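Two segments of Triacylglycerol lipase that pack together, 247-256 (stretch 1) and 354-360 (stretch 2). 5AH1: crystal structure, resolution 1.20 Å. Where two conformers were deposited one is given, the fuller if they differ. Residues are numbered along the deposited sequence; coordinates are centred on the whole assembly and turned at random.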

# COMPACT_ATOMS: atom_id res chain seq x y z
N SER A 247 -6.57 -3.06 16.06
CA SER A 247 -6.51 -2.24 17.26
C SER A 247 -5.12 -1.60 17.41
O SER A 247 -5.00 -0.40 17.68
N TYR A 248 -4.08 -2.39 17.21
CA TYR A 248 -2.72 -1.87 17.19
C TYR A 248 -2.57 -0.71 16.19
O TYR A 248 -1.97 0.31 16.52
N THR A 249 -3.13 -0.88 15.01
CA THR A 249 -2.97 0.13 13.97
C THR A 249 -3.73 1.43 14.30
O THR A 249 -3.32 2.50 13.90
N PHE A 250 -4.82 1.33 15.07
CA PHE A 250 -5.48 2.54 15.61
C PHE A 250 -4.56 3.23 16.60
O PHE A 250 -4.50 4.45 16.66
N GLY A 251 -3.85 2.44 17.39
CA GLY A 251 -2.83 2.97 18.28
C GLY A 251 -1.77 3.75 17.51
O GLY A 251 -1.42 4.87 17.89
N VAL A 252 -1.24 3.16 16.44
CA VAL A 252 -0.25 3.85 15.61
C VAL A 252 -0.85 5.15 15.07
O VAL A 252 -0.20 6.20 15.09
N LEU A 253 -2.08 5.10 14.58
CA LEU A 253 -2.75 6.30 14.09
C LEU A 253 -2.78 7.37 15.19
O LEU A 253 -2.52 8.55 14.93
N GLY A 254 -3.06 6.96 16.42
CA GLY A 254 -3.09 7.86 17.55
C GLY A 254 -1.76 8.55 17.84
O GLY A 254 -1.76 9.66 18.35
N THR A 255 -0.63 7.90 17.51
CA THR A 255 0.67 8.54 17.73
C THR A 255 0.83 9.72 16.79
O THR A 255 1.66 10.59 17.03
N ILE A 256 0.04 9.74 15.72
CA ILE A 256 0.05 10.83 14.75
C ILE A 256 -1.02 11.86 15.07
O ILE A 256 -0.75 13.05 15.07
N PRO A 354 10.00 3.67 17.50
CA PRO A 354 9.76 2.81 18.68
C PRO A 354 8.40 2.10 18.68
O PRO A 354 8.29 1.02 19.25
N ILE A 355 7.41 2.66 18.00
CA ILE A 355 6.09 2.03 17.89
C ILE A 355 6.17 0.68 17.17
O ILE A 355 5.30 -0.17 17.35
N PHE A 356 7.22 0.48 16.38
CA PHE A 356 7.40 -0.75 15.62
C PHE A 356 8.40 -1.70 16.28
O PHE A 356 8.73 -2.73 15.72
N TYR A 357 8.90 -1.37 17.47
CA TYR A 357 9.78 -2.33 18.14
C TYR A 357 9.11 -3.70 18.33
O TYR A 357 9.70 -4.72 18.00
N PRO A 358 7.89 -3.74 18.87
CA PRO A 358 7.34 -5.08 19.12
C PRO A 358 6.97 -5.83 17.85
O PRO A 358 7.12 -7.05 17.78
N THR A 359 6.49 -5.10 16.84
CA THR A 359 6.10 -5.72 15.59
C THR A 359 7.34 -6.23 14.85
O THR A 359 7.34 -7.36 14.34
N ALA A 360 8.39 -5.42 14.78
CA ALA A 360 9.65 -5.85 14.16
C ALA A 360 10.23 -7.05 14.88
O ALA A 360 10.72 -7.98 14.26

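Side-chain packing between helix 247-256 and the segment 354-360, which runs into a helix. The contact is small, 269 Å² in total, and is built from one helix face: Y248, V252 and T255 all direct their CA-to-CB bonds toward the second segment, whereas S247, T249, F250, L253 and I256 lie out of its reach. Y248 contributes most. Its chi1 is t (167°) with chi2 at 75°, which stretches the ring out across the gap and brings the phenol oxygen to the second segment. There OH donates a hydrogen bond to the backbone, 2.8 Å from Y248 OH to I355 O; the carbonyl lies at the ring edge, near the ring plane, where a phenol proton can reach it without leaving that plane. The same oxygen meets the edge of the F356 ring, with Y248 OH 3.2 Å from F356 CD1. F356 sets out sideways, but chi1 m (-65°) brings its ring end nearer the helix. T359, chi1 p (52°), directs its CA-to-CB bond toward the helix and places its methyl obliquely to the tyrosine ring, T359 CG2 lying 3.6 Å from Y248 CZ. I355 is the main apolar partner. With chi1 t (-165°) and chi2 p (65°), its CA-to-CB bond points toward the helix, and CG1 packs against V252, whose chi1 is t (177°), with V252 CG2 3.7 Å from I355 CG1. The far end of the isoleucine reaches T255, with I355 CD1 4.1 Å from T255 CG2. The p rotamer of T255 (69°) serves two purposes: the hydroxyl turns back to its own helix, T255 OG1 donating to V252 O at 2.7 Å, while the methyl is left for I355. G251 has no side chain; an ideal CB there would clash with Y248 O at 3.0 Å. Y357 points its CA-to-CB bond away and takes no part.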

# COMPACT_ATOMS: atom_id res chain seq x y z
CB SER A 247 -6.89 -3.07 18.48
OG SER A 247 -7.03 -2.24 19.61
CB TYR A 248 -1.72 -2.98 16.83
CG TYR A 248 -0.36 -2.44 16.49
CD1 TYR A 248 0.49 -1.97 17.47
CD2 TYR A 248 0.07 -2.39 15.17
CE1 TYR A 248 1.74 -1.46 17.16
CE2 TYR A 248 1.31 -1.88 14.84
CZ TYR A 248 2.14 -1.42 15.84
OH TYR A 248 3.39 -0.91 15.50
CB THR A 249 -3.34 -0.44 12.60
OG1 THR A 249 -2.66 -1.69 12.42
CG2 THR A 249 -2.90 0.51 11.52
CB PHE A 250 -6.81 2.21 16.28
CG PHE A 250 -7.95 2.04 15.32
CD1 PHE A 250 -8.37 3.09 14.51
CD2 PHE A 250 -8.64 0.85 15.25
CE1 PHE A 250 -9.43 2.93 13.64
CE2 PHE A 250 -9.69 0.69 14.38
CZ PHE A 250 -10.08 1.72 13.58
CB VAL A 252 0.25 2.97 14.46
CG1 VAL A 252 1.21 3.75 13.60
CG2 VAL A 252 0.93 1.71 14.99
CB LEU A 253 -4.15 5.97 13.59
CG LEU A 253 -5.02 7.14 13.11
CD1 LEU A 253 -4.37 7.90 11.96
CD2 LEU A 253 -6.39 6.63 12.68
CB THR A 255 1.88 7.57 17.55
OG1 THR A 255 2.03 7.19 16.17
CG2 THR A 255 1.71 6.34 18.42
CB ILE A 256 -0.15 10.29 13.32
CG1 ILE A 256 0.98 9.32 12.96
CG2 ILE A 256 -0.22 11.43 12.32
CD1 ILE A 256 2.37 9.88 13.13
CB PRO A 354 9.90 3.79 19.85
CG PRO A 354 10.87 4.82 19.32
CD PRO A 354 10.49 5.00 17.89
CB ILE A 355 5.06 2.97 17.16
CG1 ILE A 355 3.63 2.49 17.36
CG2 ILE A 355 5.30 3.03 15.67
CD1 ILE A 355 3.15 2.55 18.74
CB PHE A 356 7.91 -0.45 14.19
CG PHE A 356 6.95 0.32 13.33
CD1 PHE A 356 5.60 0.03 13.34
CD2 PHE A 356 7.41 1.31 12.49
CE1 PHE A 356 4.72 0.73 12.54
CE2 PHE A 356 6.54 2.02 11.68
CZ PHE A 356 5.19 1.73 11.71
CB TYR A 357 10.28 -1.80 19.48
CG TYR A 357 11.28 -0.66 19.46
CD1 TYR A 357 11.88 -0.22 18.28
CD2 TYR A 357 11.65 -0.05 20.65
CE1 TYR A 357 12.80 0.82 18.30
CE2 TYR A 357 12.56 0.99 20.67
CZ TYR A 357 13.14 1.41 19.51
OH TYR A 357 14.05 2.44 19.57
CB PRO A 358 6.10 -4.80 19.98
CG PRO A 358 5.75 -3.40 19.72
CD PRO A 358 7.04 -2.68 19.43
CB THR A 359 5.29 -4.75 14.72
OG1 THR A 359 6.01 -3.52 14.58
CG2 THR A 359 3.94 -4.46 15.37
CB ALA A 360 10.64 -4.71 14.18